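Local coordinates for possible protein of nuclear scaffold (Encephalitozoon cuniculi, PDB 3KAE), which is the Cdc27 subunit of the anaphase-promoting complex, whose N-terminal tetratricopeptide-repeat domain homodimerises and probably acts in protein binding within the complex, at the interface of chains A and B. Coordinates in Å, arbitrary orientation; residue numbers count along the deposited sequence, not the author numbering. Chains: chain A/B, Possible protein of nuclear scaffold.

The interface of chains A and B. Residues chain A 44-45, 67, 70, 106; chain B 15-16, 18.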
ATOM      1  N   TYR A  44      -7.392   1.759  -3.848  1.00 59.04           N
ATOM      2  CA  TYR A  44      -6.576   2.780  -3.209  1.00 43.10           C
ATOM      3  C   TYR A  44      -5.128   2.292  -3.082  1.00 41.09           C
ATOM      4  O   TYR A  44      -4.189   2.988  -3.461  1.00 33.52           O
ATOM      5  CB  TYR A  44      -7.124   3.176  -1.834  1.00 55.70           C
ATOM      6  CG  TYR A  44      -6.212   4.162  -1.127  1.00 50.40           C
ATOM      7  CD1 TYR A  44      -6.343   5.535  -1.329  1.00 49.83           C
ATOM      8  CD2 TYR A  44      -5.188   3.721  -0.311  1.00 42.13           C
ATOM      9  CE1 TYR A  44      -5.497   6.439  -0.708  1.00 60.23           C
ATOM     10  CE2 TYR A  44      -4.329   4.625   0.323  1.00 43.72           C
ATOM     11  CZ  TYR A  44      -4.493   5.976   0.118  1.00 55.15           C
ATOM     12  OH  TYR A  44      -3.647   6.865   0.735  1.00 57.54           O
ATOM     13  N   LEU A  45      -4.954   1.076  -2.575  1.00 33.50           N
ATOM     14  CA  LEU A  45      -3.611   0.521  -2.399  1.00 34.75           C
ATOM     15  C   LEU A  45      -2.854   0.437  -3.715  1.00 43.55           C
ATOM     16  O   LEU A  45      -1.634   0.559  -3.735  1.00 47.07           O
ATOM     17  CB  LEU A  45      -3.672  -0.855  -1.740  1.00 38.80           C
ATOM     18  CG  LEU A  45      -4.147  -0.847  -0.290  1.00 37.36           C
ATOM     19  CD1 LEU A  45      -4.387  -2.267   0.220  1.00 46.34           C
ATOM     20  CD2 LEU A  45      -3.121  -0.125   0.579  1.00 44.96           C
ATOM     21  N   TYR A  67     -11.564   6.826   3.330  1.00 53.45           N
ATOM     22  CA  TYR A  67     -10.824   6.550   2.093  1.00 38.60           C
ATOM     23  C   TYR A  67     -11.149   7.581   1.027  1.00 45.01           C
ATOM     24  O   TYR A  67     -10.323   7.916   0.181  1.00 55.70           O
ATOM     25  CB  TYR A  67     -11.092   5.125   1.590  1.00 42.14           C
ATOM     26  CG  TYR A  67     -10.146   4.149   2.237  1.00 44.21           C
ATOM     27  CD1 TYR A  67     -10.469   3.538   3.434  1.00 43.57           C
ATOM     28  CD2 TYR A  67      -8.897   3.885   1.678  1.00 40.63           C
ATOM     29  CE1 TYR A  67      -9.587   2.656   4.049  1.00 43.45           C
ATOM     30  CE2 TYR A  67      -7.996   3.011   2.295  1.00 31.81           C
ATOM     31  CZ  TYR A  67      -8.351   2.400   3.474  1.00 34.81           C
ATOM     32  OH  TYR A  67      -7.486   1.516   4.079  1.00 36.04           O
ATOM     33  N   LEU A  70      -8.844  10.335   1.720  1.00 40.29           N
ATOM     34  CA  LEU A  70      -7.497   9.996   1.287  1.00 35.65           C
ATOM     35  C   LEU A  70      -7.332  10.179  -0.205  1.00 61.48           C
ATOM     36  O   LEU A  70      -6.318  10.740  -0.653  1.00 51.73           O
ATOM     37  CB  LEU A  70      -7.108   8.577   1.681  1.00 34.32           C
ATOM     38  CG  LEU A  70      -7.114   8.185   3.162  1.00 45.25           C
ATOM     39  CD1 LEU A  70      -6.696   6.714   3.320  1.00 39.87           C
ATOM     40  CD2 LEU A  70      -6.184   9.082   3.928  1.00 42.70           C
ATOM     41  N   MET A 106      -9.847  -4.170   8.279  1.00 71.30           N
ATOM     42  CA  MET A 106      -9.388  -3.104   7.398  1.00 51.28           C
ATOM     43  C   MET A 106     -10.268  -1.882   7.540  1.00 56.24           C
ATOM     44  O   MET A 106     -10.077  -0.883   6.845  1.00 53.04           O
ATOM     45  CB  MET A 106      -9.403  -3.554   5.938  1.00 68.67           C
ATOM     46  CG  MET A 106      -8.888  -4.955   5.699  1.00 69.24           C
ATOM     47  SD  MET A 106      -8.589  -5.222   3.940  1.00 79.53           S
ATOM     48  CE  MET A 106      -7.161  -4.165   3.710  1.00 79.43           C
TER
ATOM     49  N   TYR B  15      -4.779   2.825   8.974  1.00 58.71           N
ATOM     50  CA  TYR B  15      -5.248   4.183   8.653  1.00 34.08           C
ATOM     51  C   TYR B  15      -4.427   4.830   7.545  1.00 30.11           C
ATOM     52  O   TYR B  15      -4.667   5.973   7.154  1.00 34.50           O
ATOM     53  CB  TYR B  15      -5.299   5.071   9.910  1.00 43.80           C
ATOM     54  CG  TYR B  15      -6.520   4.807  10.776  1.00 43.50           C
ATOM     55  CD1 TYR B  15      -6.505   3.813  11.741  1.00 44.50           C
ATOM     56  CD2 TYR B  15      -7.695   5.544  10.608  1.00 44.50           C
ATOM     57  CE1 TYR B  15      -7.618   3.561  12.532  1.00 46.52           C
ATOM     58  CE2 TYR B  15      -8.821   5.294  11.385  1.00 46.83           C
ATOM     59  CZ  TYR B  15      -8.773   4.300  12.343  1.00 52.68           C
ATOM     60  OH  TYR B  15      -9.878   4.046  13.119  1.00 60.82           O
ATOM     61  N   ARG B  16      -3.459   4.091   7.027  1.00 35.66           N
ATOM     62  CA  ARG B  16      -2.644   4.573   5.923  1.00 43.39           C
ATOM     63  C   ARG B  16      -1.852   5.773   6.394  1.00 41.33           C
ATOM     64  O   ARG B  16      -1.407   6.609   5.599  1.00 47.57           O
ATOM     65  CB  ARG B  16      -3.487   4.895   4.668  1.00 37.83           C
ATOM     66  CG  ARG B  16      -4.454   3.770   4.254  1.00 39.92           C
ATOM     67  CD  ARG B  16      -3.727   2.455   3.898  1.00 30.89           C
ATOM     68  NE  ARG B  16      -4.587   1.313   4.156  1.00 42.67           N
ATOM     69  CZ  ARG B  16      -4.154   0.065   4.284  1.00 45.19           C
ATOM     70  NH1 ARG B  16      -2.863  -0.194   4.165  1.00 35.05           N
ATOM     71  NH2 ARG B  16      -5.011  -0.917   4.537  1.00 45.52           N
ATOM     72  N   TYR B  18       1.352   6.251   7.329  1.00 40.84           N
ATOM     73  CA  TYR B  18       2.582   5.484   7.201  1.00 41.02           C
ATOM     74  C   TYR B  18       3.752   6.180   7.897  1.00 41.67           C
ATOM     75  O   TYR B  18       4.583   5.512   8.498  1.00 50.61           O
ATOM     76  CB  TYR B  18       2.894   5.195   5.715  1.00 47.66           C
ATOM     77  CG  TYR B  18       1.908   4.234   5.020  1.00 47.06           C
ATOM     78  CD1 TYR B  18       1.412   3.115   5.690  1.00 39.00           C
ATOM     79  CD2 TYR B  18       1.504   4.435   3.683  1.00 47.13           C
ATOM     80  CE1 TYR B  18       0.537   2.235   5.080  1.00 35.31           C
ATOM     81  CE2 TYR B  18       0.606   3.546   3.052  1.00 28.90           C
ATOM     82  CZ  TYR B  18       0.143   2.446   3.763  1.00 42.95           C
ATOM     83  OH  TYR B  18      -0.724   1.548   3.190  1.00 46.01           O
TER
HETATM   84  O   HOH W   1      -7.667   0.048   6.038  1.00 52.57           O
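The guanidinium of B:Arg16 has A:Leu45 on one face and tyrosine hydroxyls from both chains at its edge. Methyl CD2 of A:Leu45 sits 3.5 Å above the plane, offset toward the rim, and comes nearest to B:Arg16 NH1 at 3.6 Å. In the plane, the phenol oxygen OH of A:Tyr67 takes the N-H of B:Arg16 NE at 2.9 Å, an almost straight bond (167° at H). Also in the plane, B:Arg16 NH1 donates to the hydroxyl OH of B:Tyr18 at 2.9 Å, so a neighbour in the same chain, itself touching A:Leu45 through its hydroxyl, helps to fix the rotation of the group. One face of the B:Tyr18 ring is covered, toward its rim, by CA of B:Arg16. The A:Tyr67 ring is turned 49° from the guanidinium and meets it through its hydroxyl tip, not its face; A:Tyr44 CG and water 1 lie at that ring's edge, in plane.

This is one patch of the two-fold homodimer interface, repeated with the chains exchanged. B:Arg16 lies in the loop just before helix 18-31, with a positive phi, and reaches between helices 36-45 and 62-74 of chain A. Its chain is bent at chi2 (-61°). The aliphatic part is packed by carbon: CG touches A:Leu70 CD1 at 3.8 Å, where the two side chains cross at about a right angle, while A:Tyr44 offers ring atom CE2 and runs alongside in the opposite direction. Of the residues here, B:Arg16 buries the most surface against the partner, 96 Å². The A:Tyr67 hydroxyl, bonded to the arginine and to water 1, may be polarised by the nearby positive charge. Beyond it, A:Met106 brings its terminal methyl CE near B:Arg16 NH2. Water 1 joins the two chains, 2.5 Å from A:Tyr67 OH. From water 1 to B:Arg16 NH2 is longer, 3.2 Å. Water 1 lies 2.7 Å from the backbone O of A:Met106.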